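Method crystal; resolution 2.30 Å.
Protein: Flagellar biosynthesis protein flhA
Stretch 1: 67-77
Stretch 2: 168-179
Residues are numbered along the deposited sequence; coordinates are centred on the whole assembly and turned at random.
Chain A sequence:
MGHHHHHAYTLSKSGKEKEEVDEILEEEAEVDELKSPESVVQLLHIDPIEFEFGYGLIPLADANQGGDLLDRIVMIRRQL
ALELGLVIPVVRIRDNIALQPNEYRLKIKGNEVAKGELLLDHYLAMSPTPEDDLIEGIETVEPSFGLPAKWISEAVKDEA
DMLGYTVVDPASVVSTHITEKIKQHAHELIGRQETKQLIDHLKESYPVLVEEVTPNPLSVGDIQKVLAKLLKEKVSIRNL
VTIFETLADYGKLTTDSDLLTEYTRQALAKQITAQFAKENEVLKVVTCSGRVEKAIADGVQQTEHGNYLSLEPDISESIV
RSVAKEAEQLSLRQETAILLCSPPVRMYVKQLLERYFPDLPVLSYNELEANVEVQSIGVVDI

Stretch 1 67-77: GDLLDRIVMIR
Stretch 2, residues 168-179: VDPASVVSTHIT

Two helices from distant parts of one chain of the flagellar protein flhA pack side by side. After Gly67, whose phi/psi of 97/123 would press a CB against the preceding carbonyl oxygen and so calls for glycine, and Asp68 (phi/psi -96/-5, chi1 -109°, between wells), the first stretch is helical through 69-77. The second forms a helix over 170-179, with Asp169 (phi/psi -76/158) at its N-cap and Pro170 in the first turn, where its lack of an N-H costs no helical hydrogen bond. Helical residues in both lie near phi/psi -60/-45. Typical backbone bonds are Ile76 N to Arg72 O and Ser175 N to Ala171 O, 3.1 and 3.0 Å. The N-to-C directions differ by 37° (signed crossing angle -37°), and the axes approach to 10.3 Å. The register advances four residues at a time on both helices: the CA atoms of Asp68 and Ala171 lie 6.8 Å apart, those of Arg72 and Ser175 6.6 Å, and those of Ile76 and Thr179 6.3 Å. Together the stretches bury 406 Å².

The polar contacts centre on Arg72 (chi1 m, chi2 t, chi3 t, chi4 -69°), whose CA-to-CB bond points toward the second helix. Its NH1 donates a weak hydrogen bond to Ser175 OG, 3.0 Å away with an angle of 133°. Ser175 (chi1 -85°, m) turns its hydroxyl back along its own helix, donating from OG to Ala171 O at 3.0 Å; the same oxygen thus accepts from arginine and donates to the backbone. Arg72 NH2 lies 3.3 Å from Ser172 OG (chi1 -89°, m). One face of the guanidinium lies against the backbone at Ala171 C and Ser172 N. Ala171 CB fits closely against the arginine, 3.2 Å from Arg72 NE.

Charge adds longer-range attraction. Asp169 (chi1 51°, p) places OD2 4.0 Å from Arg72 NH2, but well out of the guanidinium plane, so no N-H points at it. Within the first stretch, Asp68 OD2 forms a long salt bridge with Arg72 NE at 4.0 Å; NE itself has no hydrogen-bonding partner.

One turn beyond Arg72, apolar packing takes over. Buried Ile76 (chi1 m, chi2 t) points toward the second helix, and its extended side chain brings CD1 to 4.0 Å from CG2 of Ile178 (also m, t). Ile76 CG1 lies 3.6 Å from Thr179 CG2, although the Thr179 rotamer (chi1 125°) is off-well.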

# COMPACT_ATOMS: atom_id res chain seq x y z
N GLY A 67 -14.86 -23.89 10.13
CA GLY A 67 -14.85 -22.52 9.66
C GLY A 67 -13.51 -21.88 9.93
O GLY A 67 -13.05 -21.78 11.07
N ASP A 68 -12.92 -21.41 8.84
CA ASP A 68 -11.50 -21.21 8.76
C ASP A 68 -10.99 -19.79 9.04
O ASP A 68 -9.78 -19.59 9.11
CB ASP A 68 -11.05 -21.66 7.37
CG ASP A 68 -10.26 -22.93 7.41
OD1 ASP A 68 -9.61 -23.17 8.46
OD2 ASP A 68 -10.27 -23.69 6.41
N LEU A 69 -11.89 -18.84 9.24
CA LEU A 69 -11.56 -17.40 9.17
C LEU A 69 -10.38 -16.91 10.04
O LEU A 69 -9.47 -16.29 9.52
CB LEU A 69 -12.80 -16.52 9.42
CG LEU A 69 -12.66 -15.04 9.04
CD1 LEU A 69 -12.32 -14.87 7.56
CD2 LEU A 69 -13.93 -14.28 9.40
N LEU A 70 -10.44 -17.21 11.34
CA LEU A 70 -9.39 -16.86 12.29
C LEU A 70 -8.01 -17.36 11.87
O LEU A 70 -7.05 -16.58 11.82
CB LEU A 70 -9.74 -17.37 13.70
CG LEU A 70 -10.29 -16.42 14.78
CD1 LEU A 70 -10.54 -14.98 14.32
CD2 LEU A 70 -11.55 -17.00 15.46
N ASP A 71 -7.93 -18.65 11.57
CA ASP A 71 -6.69 -19.26 11.09
C ASP A 71 -6.30 -18.65 9.76
O ASP A 71 -5.12 -18.45 9.50
CB ASP A 71 -6.81 -20.80 10.97
CG ASP A 71 -6.71 -21.51 12.32
OD1 ASP A 71 -6.16 -20.91 13.28
OD2 ASP A 71 -7.17 -22.66 12.44
N ARG A 72 -7.28 -18.33 8.91
CA ARG A 72 -6.96 -17.68 7.64
C ARG A 72 -6.36 -16.27 7.81
O ARG A 72 -5.49 -15.86 7.05
CB ARG A 72 -8.15 -17.68 6.69
CG ARG A 72 -8.47 -19.09 6.21
CD ARG A 72 -9.59 -19.14 5.16
NE ARG A 72 -9.45 -20.36 4.35
CZ ARG A 72 -8.46 -20.57 3.49
NH1 ARG A 72 -7.53 -19.64 3.31
NH2 ARG A 72 -8.39 -21.70 2.81
N ILE A 73 -6.83 -15.54 8.82
CA ILE A 73 -6.34 -14.21 9.09
C ILE A 73 -4.89 -14.26 9.60
O ILE A 73 -4.05 -13.45 9.20
CB ILE A 73 -7.29 -13.44 10.04
CG1 ILE A 73 -8.56 -13.09 9.26
CG2 ILE A 73 -6.61 -12.19 10.58
CD1 ILE A 73 -9.69 -12.58 10.10
N VAL A 74 -4.61 -15.24 10.46
CA VAL A 74 -3.27 -15.52 10.95
C VAL A 74 -2.27 -15.74 9.81
O VAL A 74 -1.18 -15.16 9.79
CB VAL A 74 -3.29 -16.71 11.94
CG1 VAL A 74 -1.89 -17.26 12.19
CG2 VAL A 74 -3.97 -16.28 13.27
N MET A 75 -2.66 -16.56 8.84
CA MET A 75 -1.90 -16.78 7.62
C MET A 75 -1.60 -15.49 6.88
O MET A 75 -0.47 -15.25 6.45
CB MET A 75 -2.70 -17.68 6.69
CG MET A 75 -2.26 -19.11 6.66
SD MET A 75 -1.38 -19.69 8.13
CE MET A 75 0.12 -20.24 7.32
N ILE A 76 -2.64 -14.69 6.67
CA ILE A 76 -2.49 -13.41 5.99
C ILE A 76 -1.46 -12.54 6.72
O ILE A 76 -0.55 -12.00 6.08
CB ILE A 76 -3.86 -12.71 5.85
CG1 ILE A 76 -4.78 -13.57 4.94
CG2 ILE A 76 -3.68 -11.27 5.34
CD1 ILE A 76 -6.21 -13.08 4.88
N ARG A 77 -1.58 -12.44 8.04
CA ARG A 77 -0.69 -11.61 8.84
C ARG A 77 0.76 -12.08 8.69
O ARG A 77 1.68 -11.25 8.58
CB ARG A 77 -1.12 -11.62 10.31
CG ARG A 77 -0.16 -10.90 11.26
CD ARG A 77 -0.61 -10.88 12.71
NE ARG A 77 -1.80 -10.06 12.88
CZ ARG A 77 -3.04 -10.57 13.02
NH1 ARG A 77 -3.21 -11.88 13.07
NH2 ARG A 77 -4.10 -9.77 13.14
N VAL A 168 -11.73 -22.68 -6.76
CA VAL A 168 -11.41 -22.07 -5.46
C VAL A 168 -12.58 -22.17 -4.47
O VAL A 168 -13.71 -21.79 -4.80
CB VAL A 168 -11.02 -20.56 -5.60
CG1 VAL A 168 -10.27 -20.09 -4.37
CG2 VAL A 168 -10.19 -20.29 -6.84
N ASP A 169 -12.30 -22.66 -3.27
CA ASP A 169 -13.31 -22.69 -2.21
C ASP A 169 -13.52 -21.29 -1.59
O ASP A 169 -12.66 -20.42 -1.70
CB ASP A 169 -12.94 -23.73 -1.14
CG ASP A 169 -11.54 -23.57 -0.64
OD1 ASP A 169 -10.60 -24.00 -1.36
OD2 ASP A 169 -11.36 -23.02 0.47
N PRO A 170 -14.69 -21.05 -0.95
CA PRO A 170 -15.10 -19.69 -0.58
C PRO A 170 -14.18 -19.00 0.42
O PRO A 170 -13.92 -17.80 0.31
CB PRO A 170 -16.49 -19.92 0.05
CG PRO A 170 -16.93 -21.26 -0.49
CD PRO A 170 -15.68 -22.05 -0.53
N ALA A 171 -13.69 -19.77 1.39
CA ALA A 171 -12.81 -19.24 2.41
C ALA A 171 -11.52 -18.71 1.77
O ALA A 171 -10.95 -17.72 2.23
CB ALA A 171 -12.51 -20.31 3.43
N SER A 172 -11.08 -19.37 0.70
CA SER A 172 -9.94 -18.94 -0.09
C SER A 172 -10.24 -17.69 -0.90
O SER A 172 -9.39 -16.81 -1.01
CB SER A 172 -9.46 -20.05 -1.04
OG SER A 172 -8.51 -20.89 -0.41
N VAL A 173 -11.45 -17.61 -1.46
CA VAL A 173 -11.87 -16.40 -2.17
C VAL A 173 -11.79 -15.17 -1.26
O VAL A 173 -11.21 -14.16 -1.64
CB VAL A 173 -13.29 -16.54 -2.77
CG1 VAL A 173 -13.66 -15.30 -3.58
CG2 VAL A 173 -13.39 -17.78 -3.64
N VAL A 174 -12.35 -15.29 -0.05
CA VAL A 174 -12.38 -14.17 0.89
C VAL A 174 -10.97 -13.87 1.42
O VAL A 174 -10.63 -12.71 1.64
CB VAL A 174 -13.46 -14.36 2.03
CG1 VAL A 174 -13.22 -15.65 2.84
CG2 VAL A 174 -13.47 -13.15 2.96
N SER A 175 -10.16 -14.92 1.56
CA SER A 175 -8.77 -14.81 1.98
C SER A 175 -7.93 -13.96 1.04
O SER A 175 -7.24 -13.06 1.49
CB SER A 175 -8.11 -16.18 2.08
OG SER A 175 -8.36 -16.74 3.35
N THR A 176 -7.99 -14.27 -0.26
CA THR A 176 -7.21 -13.52 -1.23
C THR A 176 -7.83 -12.13 -1.47
O THR A 176 -7.11 -11.15 -1.66
CB THR A 176 -6.90 -14.34 -2.54
OG1 THR A 176 -7.81 -14.00 -3.58
CG2 THR A 176 -6.93 -15.86 -2.28
N HIS A 177 -9.15 -12.02 -1.40
CA HIS A 177 -9.80 -10.70 -1.41
C HIS A 177 -9.35 -9.77 -0.24
O HIS A 177 -9.08 -8.58 -0.45
CB HIS A 177 -11.31 -10.84 -1.45
CG HIS A 177 -12.00 -9.60 -1.92
ND1 HIS A 177 -13.34 -9.38 -1.73
CD2 HIS A 177 -11.52 -8.50 -2.54
CE1 HIS A 177 -13.67 -8.21 -2.23
NE2 HIS A 177 -12.58 -7.64 -2.72
N ILE A 178 -9.27 -10.33 0.97
CA ILE A 178 -8.81 -9.57 2.12
C ILE A 178 -7.34 -9.19 1.95
O ILE A 178 -6.99 -8.02 2.15
CB ILE A 178 -9.02 -10.34 3.44
CG1 ILE A 178 -10.51 -10.41 3.78
CG2 ILE A 178 -8.24 -9.68 4.59
CD1 ILE A 178 -10.84 -11.48 4.79
N THR A 179 -6.50 -10.16 1.57
CA THR A 179 -5.07 -9.90 1.40
C THR A 179 -4.74 -8.87 0.32
O THR A 179 -3.88 -8.01 0.51
CB THR A 179 -4.11 -11.19 1.37
OG1 THR A 179 -3.32 -11.23 0.18
CG2 THR A 179 -4.83 -12.44 1.52